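PDB 3HFQ: uncharacterized protein lp_2219 from Lactobacillus plantarum, which is of unknown function but folds as a seven-bladed beta-propeller of the lactonase family and may therefore act on a sugar lactone or a similar small molecule. Local coordinates for residues P84-Y90 with S102-K107; Q138-H144 with V156-D162; D250-L254 with V266-T270. The protein carries 1 engineered substitution. One frame throughout, in Å; residues are numbered along the deposited sequence.

Contact 1. Residues P84-Y90 with S102-K107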
loop_
_atom_site.group_PDB
_atom_site.type_symbol
_atom_site.label_atom_id
_atom_site.label_comp_id
_atom_site.label_asym_id
_atom_site.label_seq_id
_atom_site.Cartn_x
_atom_site.Cartn_y
_atom_site.Cartn_z
ATOM N N PRO A 84 11.639 19.040 -7.688
ATOM C CA PRO A 84 11.749 18.663 -9.098
ATOM C C PRO A 84 11.872 17.151 -9.249
ATOM O O PRO A 84 12.629 16.497 -8.525
ATOM C CB PRO A 84 12.996 19.425 -9.573
ATOM C CG PRO A 84 13.706 19.834 -8.291
ATOM C CD PRO A 84 12.581 20.121 -7.352
ATOM N N GLY A 85 11.100 16.596 -10.176
ATOM C CA GLY A 85 11.127 15.165 -10.394
ATOM C C GLY A 85 9.748 14.536 -10.307
ATOM O O GLY A 85 8.727 15.228 -10.207
ATOM N N THR A 86 9.723 13.210 -10.329
ATOM C CA THR A 86 8.482 12.450 -10.275
ATOM C C THR A 86 7.845 12.426 -8.892
ATOM O O THR A 86 8.520 12.622 -7.882
ATOM C CB THR A 86 8.721 10.992 -10.687
ATOM O OG1 THR A 86 9.617 10.380 -9.751
ATOM C CG2 THR A 86 9.327 10.923 -12.079
ATOM N N PRO A 87 6.524 12.195 -8.837
ATOM C CA PRO A 87 5.807 12.136 -7.559
ATOM C C PRO A 87 6.152 10.790 -6.919
ATOM O O PRO A 87 6.588 9.870 -7.609
ATOM C CB PRO A 87 4.334 12.191 -7.975
ATOM C CG PRO A 87 4.364 12.809 -9.350
ATOM C CD PRO A 87 5.579 12.173 -9.964
ATOM N N PRO A 88 5.970 10.662 -5.597
ATOM C CA PRO A 88 6.273 9.401 -4.909
ATOM C C PRO A 88 5.246 8.305 -5.215
ATOM O O PRO A 88 4.322 8.519 -6.004
ATOM C CB PRO A 88 6.289 9.809 -3.437
ATOM C CG PRO A 88 5.291 10.935 -3.391
ATOM C CD PRO A 88 5.629 11.725 -4.635
ATOM N N ALA A 89 5.405 7.139 -4.589
ATOM C CA ALA A 89 4.504 6.012 -4.830
ATOM C C ALA A 89 3.832 5.453 -3.576
ATOM O O ALA A 89 2.903 4.650 -3.671
ATOM C CB ALA A 89 5.262 4.894 -5.541
ATOM N N TYR A 90 4.310 5.865 -2.409
ATOM C CA TYR A 90 3.761 5.393 -1.141
ATOM C C TYR A 90 3.885 6.512 -0.116
ATOM O O TYR A 90 4.789 7.341 -0.206
ATOM C CB TYR A 90 4.548 4.171 -0.656
ATOM C CG TYR A 90 3.954 3.446 0.540
ATOM C CD1 TYR A 90 2.937 2.506 0.373
ATOM C CD2 TYR A 90 4.417 3.691 1.834
ATOM C CE1 TYR A 90 2.401 1.820 1.461
ATOM C CE2 TYR A 90 3.883 3.012 2.937
ATOM C CZ TYR A 90 2.876 2.078 2.740
ATOM O OH TYR A 90 2.350 1.390 3.813
ATOM N N SER A 102 7.510 8.814 2.823
ATOM C CA SER A 102 7.110 8.592 1.440
ATOM C C SER A 102 8.208 7.844 0.699
ATOM O O SER A 102 9.392 7.952 1.043
ATOM C CB SER A 102 6.794 9.917 0.730
ATOM O OG SER A 102 7.904 10.795 0.718
ATOM N N ALA A 103 7.801 7.078 -0.308
ATOM C CA ALA A 103 8.725 6.294 -1.123
ATOM C C ALA A 103 8.640 6.765 -2.566
ATOM O O ALA A 103 7.545 6.927 -3.095
ATOM C CB ALA A 103 8.355 4.821 -1.045
ATOM N N ASN A 104 9.783 6.978 -3.212
ATOM C CA ASN A 104 9.759 7.421 -4.600
ATOM C C ASN A 104 10.374 6.368 -5.509
ATOM O O ASN A 104 11.565 6.070 -5.431
ATOM C CB ASN A 104 10.499 8.750 -4.764
ATOM C CG ASN A 104 10.212 9.407 -6.103
ATOM O OD1 ASN A 104 10.437 8.816 -7.163
ATOM N ND2 ASN A 104 9.710 10.633 -6.063
ATOM N N TYR A 105 9.540 5.821 -6.380
ATOM C CA TYR A 105 9.936 4.774 -7.310
ATOM C C TYR A 105 11.041 5.172 -8.279
ATOM O O TYR A 105 12.116 4.577 -8.286
ATOM C CB TYR A 105 8.702 4.321 -8.090
ATOM C CG TYR A 105 8.913 3.104 -8.963
ATOM C CD1 TYR A 105 9.459 3.217 -10.242
ATOM C CD2 TYR A 105 8.530 1.842 -8.518
ATOM C CE1 TYR A 105 9.623 2.093 -11.057
ATOM C CE2 TYR A 105 8.690 0.715 -9.320
ATOM C CZ TYR A 105 9.228 0.847 -10.586
ATOM O OH TYR A 105 9.367 -0.276 -11.373
ATOM N N HIS A 106 10.771 6.186 -9.090
ATOM C CA HIS A 106 11.724 6.641 -10.092
ATOM C C HIS A 106 13.030 7.215 -9.537
ATOM O O HIS A 106 14.098 6.978 -10.102
ATOM C CB HIS A 106 11.029 7.656 -10.998
ATOM C CG HIS A 106 9.737 7.156 -11.572
ATOM N ND1 HIS A 106 9.684 6.197 -12.563
ATOM C CD2 HIS A 106 8.453 7.452 -11.265
ATOM C CE1 HIS A 106 8.421 5.926 -12.841
ATOM N NE2 HIS A 106 7.653 6.673 -12.066
ATOM N N LYS A 107 12.958 7.955 -8.433
ATOM C CA LYS A 107 14.156 8.552 -7.838
ATOM C C LYS A 107 14.966 7.594 -6.967
ATOM O O LYS A 107 16.159 7.813 -6.745
ATOM C CB LYS A 107 13.785 9.770 -6.989
ATOM C CG LYS A 107 13.247 10.959 -7.760
ATOM C CD LYS A 107 12.955 12.102 -6.790
ATOM C CE LYS A 107 12.870 13.438 -7.495
ATOM N NZ LYS A 107 12.729 14.550 -6.511
HETATM O O HOH W 1 10.023 14.750 -6.994
HETATM O O HOH W 2 7.273 7.209 -7.675
#
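A classic beta bulge, with Ala89 and Tyr90 both facing Ala103, starts a propeller blade where the chain arrives from strand 74-84 of the blade before. Ala89 N gives a short, nearly straight bond to Ala103 O (2.6 Å, 170° at the hydrogen), while Tyr90 N reaches the same oxygen only weakly, at 3.5 Å. Ala103 N returns a bond to Tyr90 O of 3.0 Å, and the methyl of Ala103 lies against the CB of Tyr90. The ring of Tyr90 runs on away from this pairing, and its hydroxyl bonds to Asp147. Upstream of the bulge the ring carbon CB of Pro88 presses on Ala103 O at 3.2 Å. Farther upstream the loop is held by Asn104: with CG anti to its own backbone N (chi1 -166°), its amide points ND2 at Thr86 O, 2.9 Å away. That oxygen lies in the amide plane, but the donor sits above the carbonyl plane. The other end of the same amide, OD1, accepts Lys107 N at 3.0 Å, an Asx motif that ties the turn 104-107 to the side chain holding the loop. Thr86 CB and His106 CD2 meet at 3.6 Å, the two side chains crossing at about a right angle, with the threonine OG1 at the imidazole edge. The extended Lys107 chain passes beside Gly85 and brings NZ to Pro84 O, at 2.8 Å. Water 1 links NZ to Thr86 O, and water 2 joins Pro87 O to Tyr105 N. The incoming loop carries three prolines, so it has few N-H groups of its own to offer; the opposing segment and the two waters supply donors to its carbonyls, and the lysine charge is probably eased by neutral oxygens.

Contact 2. Residues Q138-H144 with V156-D162. With PO4 (phosphate ion), chain C.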
loop_
_atom_site.group_PDB
_atom_site.type_symbol
_atom_site.label_atom_id
_atom_site.label_comp_id
_atom_site.label_asym_id
_atom_site.label_seq_id
_atom_site.Cartn_x
_atom_site.Cartn_y
_atom_site.Cartn_z
ATOM N N GLN A 138 14.051 -3.528 -13.366
ATOM C CA GLN A 138 15.041 -3.224 -12.340
ATOM C C GLN A 138 16.288 -2.514 -12.855
ATOM O O GLN A 138 17.408 -2.912 -12.553
ATOM C CB GLN A 138 15.424 -4.519 -11.624
ATOM C CG GLN A 138 14.230 -5.212 -10.983
ATOM C CD GLN A 138 14.580 -6.561 -10.394
ATOM O OE1 GLN A 138 15.012 -7.469 -11.107
ATOM N NE2 GLN A 138 14.392 -6.703 -9.086
ATOM N N ASP A 139 16.082 -1.446 -13.616
ATOM C CA ASP A 139 17.188 -0.676 -14.177
ATOM C C ASP A 139 17.915 0.172 -13.132
ATOM O O ASP A 139 19.056 0.585 -13.342
ATOM C CB ASP A 139 16.681 0.229 -15.308
ATOM C CG ASP A 139 15.473 1.058 -14.903
ATOM O OD1 ASP A 139 15.410 2.242 -15.295
ATOM O OD2 ASP A 139 14.579 0.526 -14.207
ATOM N N GLY A 140 17.252 0.431 -12.010
ATOM C CA GLY A 140 17.861 1.224 -10.957
ATOM C C GLY A 140 17.089 1.054 -9.662
ATOM O O GLY A 140 16.187 0.224 -9.587
ATOM N N SER A 141 17.435 1.830 -8.639
ATOM C CA SER A 141 16.736 1.735 -7.364
ATOM C C SER A 141 15.308 2.234 -7.507
ATOM O O SER A 141 15.067 3.287 -8.095
ATOM C CB SER A 141 17.450 2.556 -6.291
ATOM O OG SER A 141 16.658 2.629 -5.118
ATOM N N HIS A 142 14.367 1.474 -6.953
ATOM C CA HIS A 142 12.953 1.822 -7.005
ATOM C C HIS A 142 12.310 1.543 -5.642
ATOM O O HIS A 142 11.902 0.420 -5.363
ATOM C CB HIS A 142 12.260 0.994 -8.094
ATOM C CG HIS A 142 12.752 1.285 -9.482
ATOM N ND1 HIS A 142 12.886 0.305 -10.447
ATOM C CD2 HIS A 142 13.113 2.446 -10.077
ATOM C CE1 HIS A 142 13.308 0.855 -11.573
ATOM N NE2 HIS A 142 13.454 2.151 -11.376
ATOM N N ILE A 143 12.231 2.566 -4.795
ATOM C CA ILE A 143 11.640 2.410 -3.467
ATOM C C ILE A 143 10.120 2.414 -3.610
ATOM O O ILE A 143 9.558 3.295 -4.255
ATOM C CB ILE A 143 12.088 3.552 -2.520
ATOM C CG1 ILE A 143 13.617 3.638 -2.496
ATOM C CG2 ILE A 143 11.582 3.289 -1.111
ATOM C CD1 ILE A 143 14.308 2.344 -2.061
ATOM N N HIS A 144 9.451 1.442 -2.995
ATOM C CA HIS A 144 8.001 1.343 -3.135
ATOM C C HIS A 144 7.224 1.242 -1.826
ATOM O O HIS A 144 5.991 1.157 -1.835
ATOM C CB HIS A 144 7.668 0.120 -3.992
ATOM C CG HIS A 144 6.550 0.345 -4.961
ATOM N ND1 HIS A 144 5.366 0.952 -4.603
ATOM C CD2 HIS A 144 6.446 0.060 -6.279
ATOM C CE1 HIS A 144 4.581 1.035 -5.662
ATOM N NE2 HIS A 144 5.212 0.501 -6.694
ATOM N N VAL A 156 11.942 -0.229 4.586
ATOM C CA VAL A 156 11.982 0.429 3.282
ATOM C C VAL A 156 12.294 -0.623 2.218
ATOM O O VAL A 156 13.335 -1.272 2.266
ATOM C CB VAL A 156 13.062 1.544 3.278
ATOM C CG1 VAL A 156 13.140 2.211 1.904
ATOM C CG2 VAL A 156 12.731 2.581 4.351
ATOM N N ILE A 157 11.389 -0.785 1.258
ATOM C CA ILE A 157 11.550 -1.799 0.217
ATOM C C ILE A 157 12.012 -1.265 -1.134
ATOM O O ILE A 157 11.407 -0.353 -1.686
ATOM C CB ILE A 157 10.221 -2.559 0.013
ATOM C CG1 ILE A 157 9.745 -3.125 1.355
ATOM C CG2 ILE A 157 10.400 -3.671 -1.011
ATOM C CD1 ILE A 157 8.353 -3.731 1.305
ATOM N N ASP A 158 13.077 -1.859 -1.670
ATOM C CA ASP A 158 13.622 -1.454 -2.961
ATOM C C ASP A 158 13.322 -2.543 -3.992
ATOM O O ASP A 158 13.971 -3.590 -4.018
ATOM C CB ASP A 158 15.138 -1.251 -2.855
ATOM C CG ASP A 158 15.722 -0.535 -4.062
ATOM O OD1 ASP A 158 15.220 -0.739 -5.184
ATOM O OD2 ASP A 158 16.697 0.225 -3.890
ATOM N N LEU A 159 12.329 -2.293 -4.834
ATOM C CA LEU A 159 11.941 -3.247 -5.862
ATOM C C LEU A 159 13.042 -3.400 -6.906
ATOM O O LEU A 159 13.263 -4.491 -7.438
ATOM C CB LEU A 159 10.637 -2.780 -6.526
ATOM C CG LEU A 159 10.097 -3.571 -7.722
ATOM C CD1 LEU A 159 8.575 -3.511 -7.730
ATOM C CD2 LEU A 159 10.675 -3.012 -9.016
ATOM N N GLY A 160 13.740 -2.303 -7.180
ATOM C CA GLY A 160 14.796 -2.315 -8.174
ATOM C C GLY A 160 16.042 -3.117 -7.838
ATOM O O GLY A 160 16.658 -3.705 -8.730
ATOM N N SER A 161 16.415 -3.156 -6.563
ATOM C CA SER A 161 17.614 -3.879 -6.151
ATOM C C SER A 161 17.354 -5.156 -5.351
ATOM O O SER A 161 18.293 -5.779 -4.858
ATOM C CB SER A 161 18.514 -2.955 -5.332
ATOM O OG SER A 161 17.863 -2.571 -4.136
ATOM N N ASP A 162 16.088 -5.543 -5.223
ATOM C CA ASP A 162 15.716 -6.749 -4.479
ATOM C C ASP A 162 16.157 -6.704 -3.020
ATOM O O ASP A 162 16.678 -7.687 -2.492
ATOM C CB ASP A 162 16.311 -7.997 -5.142
ATOM C CG ASP A 162 15.629 -8.346 -6.446
ATOM O OD1 ASP A 162 14.383 -8.427 -6.459
ATOM O OD2 ASP A 162 16.337 -8.547 -7.458
HETATM P P PO4 C . 4.423 -0.566 -9.669
HETATM O O1 PO4 C . 4.077 -0.657 -11.202
HETATM O O2 PO4 C . 3.317 -1.312 -8.832
HETATM O O3 PO4 C . 5.829 -1.231 -9.402
HETATM O O4 PO4 C . 4.470 0.948 -9.227
#
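Ser141 and Asp158 meet in the tight half of this contact, OG giving its hydrogen to OD2 at 2.7 Å. Asp158 swings CG away from its backbone N (chi1 -167°), which brings its other oxygen, OD1, to His142 N at 3.0 Å on one face of the carboxylate and to Ser161 N on the opposite face; the second bond makes an Asx motif. This double grip on OD1, with the serine on OD2, should fix the rotation of the buried carboxylate and probably helps to stabilise its charge. Having no side chain, Gly160 can bring its CA within 3.2 Å of Gly140 O, which also sits over the centre of the His142 ring; Tyr105 stacks on that imidazole too. Farther along, Gln138 NE2 sends a nearly straight bond to Leu159 O (3.0 Å, 177°), with the acceptor in the amide plane. The Asp162 carboxylate, its plane turned 78° from that amide, accepts from the backbone N of Gly186 and Gly188. The hairpin of strands 143-148 and 154-158, the first and second of the four strands of a propeller blade, begins at this end: Ile143 and Asp158 form an antiparallel non-hydrogen-bonded pair, flanked by Leu159 N to His142 O and His144 N to Ile157 O. Beside them Ile143 CG2 rests on Val156 CG1 at 3.6 Å. Between the two segments packing is sparser at His144, whose CD2 comes no nearer to Leu159 CD1 than 4.4 Å, though Arg190 lies against the histidine. Here NE2 of His144 gives a 2.7 Å bond to O4 of a phosphate ion, probably from the crystallisation liquor, with the phosphorus in the plane of the ring; Arg190 and Arg259 hold the same anion.

Contact 3. Residues D250-L254 with V266-T270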
loop_
_atom_site.group_PDB
_atom_site.type_symbol
_atom_site.label_atom_id
_atom_site.label_comp_id
_atom_site.label_asym_id
_atom_site.label_seq_id
_atom_site.Cartn_x
_atom_site.Cartn_y
_atom_site.Cartn_z
ATOM N N ASP A 250 -6.864 -10.634 13.107
ATOM C CA ASP A 250 -6.519 -11.790 13.925
ATOM C C ASP A 250 -5.246 -12.470 13.420
ATOM O O ASP A 250 -4.722 -13.374 14.063
ATOM C CB ASP A 250 -7.691 -12.784 13.962
ATOM C CG ASP A 250 -8.148 -13.216 12.579
ATOM O OD1 ASP A 250 -9.250 -13.802 12.476
ATOM O OD2 ASP A 250 -7.411 -12.984 11.600
ATOM N N GLY A 251 -4.751 -12.017 12.271
ATOM C CA GLY A 251 -3.536 -12.576 11.700
ATOM C C GLY A 251 -3.681 -13.948 11.057
ATOM O O GLY A 251 -2.684 -14.574 10.708
ATOM N N HIS A 252 -4.916 -14.406 10.875
ATOM C CA HIS A 252 -5.172 -15.725 10.299
ATOM C C HIS A 252 -5.230 -15.801 8.779
ATOM O O HIS A 252 -5.017 -16.870 8.201
ATOM C CB HIS A 252 -6.480 -16.283 10.863
ATOM C CG HIS A 252 -6.431 -16.554 12.334
ATOM N ND1 HIS A 252 -7.509 -16.316 13.168
ATOM C CD2 HIS A 252 -5.457 -17.061 13.118
ATOM C CE1 HIS A 252 -7.190 -16.666 14.399
ATOM N NE2 HIS A 252 -5.947 -17.123 14.398
ATOM N N PHE A 253 -5.524 -14.683 8.126
ATOM C CA PHE A 253 -5.630 -14.693 6.676
ATOM C C PHE A 253 -4.862 -13.584 5.974
ATOM O O PHE A 253 -4.925 -12.419 6.370
ATOM C CB PHE A 253 -7.107 -14.651 6.288
ATOM C CG PHE A 253 -7.878 -15.851 6.762
ATOM C CD1 PHE A 253 -7.763 -17.069 6.104
ATOM C CD2 PHE A 253 -8.669 -15.778 7.904
ATOM C CE1 PHE A 253 -8.423 -18.202 6.578
ATOM C CE2 PHE A 253 -9.334 -16.906 8.388
ATOM C CZ PHE A 253 -9.209 -18.119 7.723
ATOM N N LEU A 254 -4.134 -13.968 4.928
ATOM C CA LEU A 254 -3.333 -13.040 4.137
ATOM C C LEU A 254 -3.966 -12.875 2.758
ATOM O O LEU A 254 -4.434 -13.845 2.157
ATOM C CB LEU A 254 -1.905 -13.575 3.985
ATOM C CG LEU A 254 -0.852 -12.669 3.336
ATOM C CD1 LEU A 254 -0.501 -11.522 4.288
ATOM C CD2 LEU A 254 0.397 -13.480 3.034
ATOM N N VAL A 266 -6.166 -15.570 -1.607
ATOM C CA VAL A 266 -6.312 -15.664 -0.164
ATOM C C VAL A 266 -5.488 -16.814 0.394
ATOM O O VAL A 266 -5.548 -17.941 -0.114
ATOM C CB VAL A 266 -7.785 -15.895 0.220
ATOM C CG1 VAL A 266 -7.953 -15.790 1.724
ATOM C CG2 VAL A 266 -8.673 -14.890 -0.505
ATOM N N PHE A 267 -4.727 -16.525 1.444
ATOM C CA PHE A 267 -3.884 -17.528 2.086
ATOM C C PHE A 267 -4.207 -17.658 3.563
ATOM O O PHE A 267 -4.471 -16.664 4.243
ATOM C CB PHE A 267 -2.398 -17.160 1.980
ATOM C CG PHE A 267 -1.869 -17.115 0.579
ATOM C CD1 PHE A 267 -2.093 -16.004 -0.231
ATOM C CD2 PHE A 267 -1.119 -18.176 0.077
ATOM C CE1 PHE A 267 -1.578 -15.949 -1.518
ATOM C CE2 PHE A 267 -0.598 -18.131 -1.211
ATOM C CZ PHE A 267 -0.826 -17.015 -2.011
ATOM N N ALA A 268 -4.181 -18.890 4.057
ATOM C CA ALA A 268 -4.408 -19.141 5.469
ATOM C C ALA A 268 -3.013 -19.117 6.088
ATOM O O ALA A 268 -2.090 -19.752 5.565
ATOM C CB ALA A 268 -5.051 -20.509 5.669
ATOM N N VAL A 269 -2.850 -18.368 7.174
ATOM C CA VAL A 269 -1.561 -18.290 7.853
ATOM C C VAL A 269 -1.576 -19.314 8.976
ATOM O O VAL A 269 -2.450 -19.278 9.840
ATOM C CB VAL A 269 -1.320 -16.898 8.487
ATOM C CG1 VAL A 269 0.061 -16.859 9.116
ATOM C CG2 VAL A 269 -1.459 -15.805 7.442
ATOM N N THR A 270 -0.617 -20.230 8.963
ATOM C CA THR A 270 -0.562 -21.242 10.000
ATOM C C THR A 270 0.728 -21.131 10.801
ATOM O O THR A 270 1.328 -20.059 10.868
ATOM C CB THR A 270 -0.727 -22.658 9.398
ATOM O OG1 THR A 270 0.266 -22.880 8.387
ATOM C CG2 THR A 270 -2.116 -22.796 8.774
#
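Leu254 and Phe267 pair through two backbone bonds, Leu254 N to Phe267 O and Phe267 N to Leu254 O, each 2.8 Å. On the same face of the sheet their CB atoms touch at 4.1 Å, and the phenyl of Phe267 turns its edge to Leu254 O. The opposite face carries Phe253 and Ala268, whose CE1 and CB come to 4.2 Å. A third bond, Val269 N to His252 O (2.8 Å, 179° at the hydrogen), extends the pairing to the strand end. Val269 leans its CB on Gly251 O at 3.5 Å and its CG2 on the CB of Leu254. Strands 253-259 and 263-269 form this hairpin, the second and third of four in a propeller blade. Just ahead of it the chain is turned by an Asx turn: Asp250 OD2 accepts His252 N at 3.0 Å from above the carboxylate plane. Ser248 OG bonds both to that carboxylate oxygen and to Phe253 N, joining the turn to the start of the strand. Beyond the hairpin, Leu254 and Val269 pack on Leu247 and Leu275 of the flanking strands and on Phe202 of strand 200-205, in the preceding blade.

From the N terminus the three contacts follow in series, with no nesting or crossing, and each closes a short loop. Contact 1 closes 84-107, tying the crossover from strand 74-84 to 90-94 and 99-104, the first and second strands of the next blade. Contact 2 closes 138-162, doing likewise for the entry to strands 143-148 and 154-158 one blade later. These two touch directly: Tyr105 meets His142 and His144, and Ala103 packs on Ile143, so adjacent blades are joined. Contact 3 closes 250-270 two blades further on, joining the second and third strands, 253-259 and 263-269, of its own blade; its centre lies about 31 Å from that of contact 1, across the chain's centre.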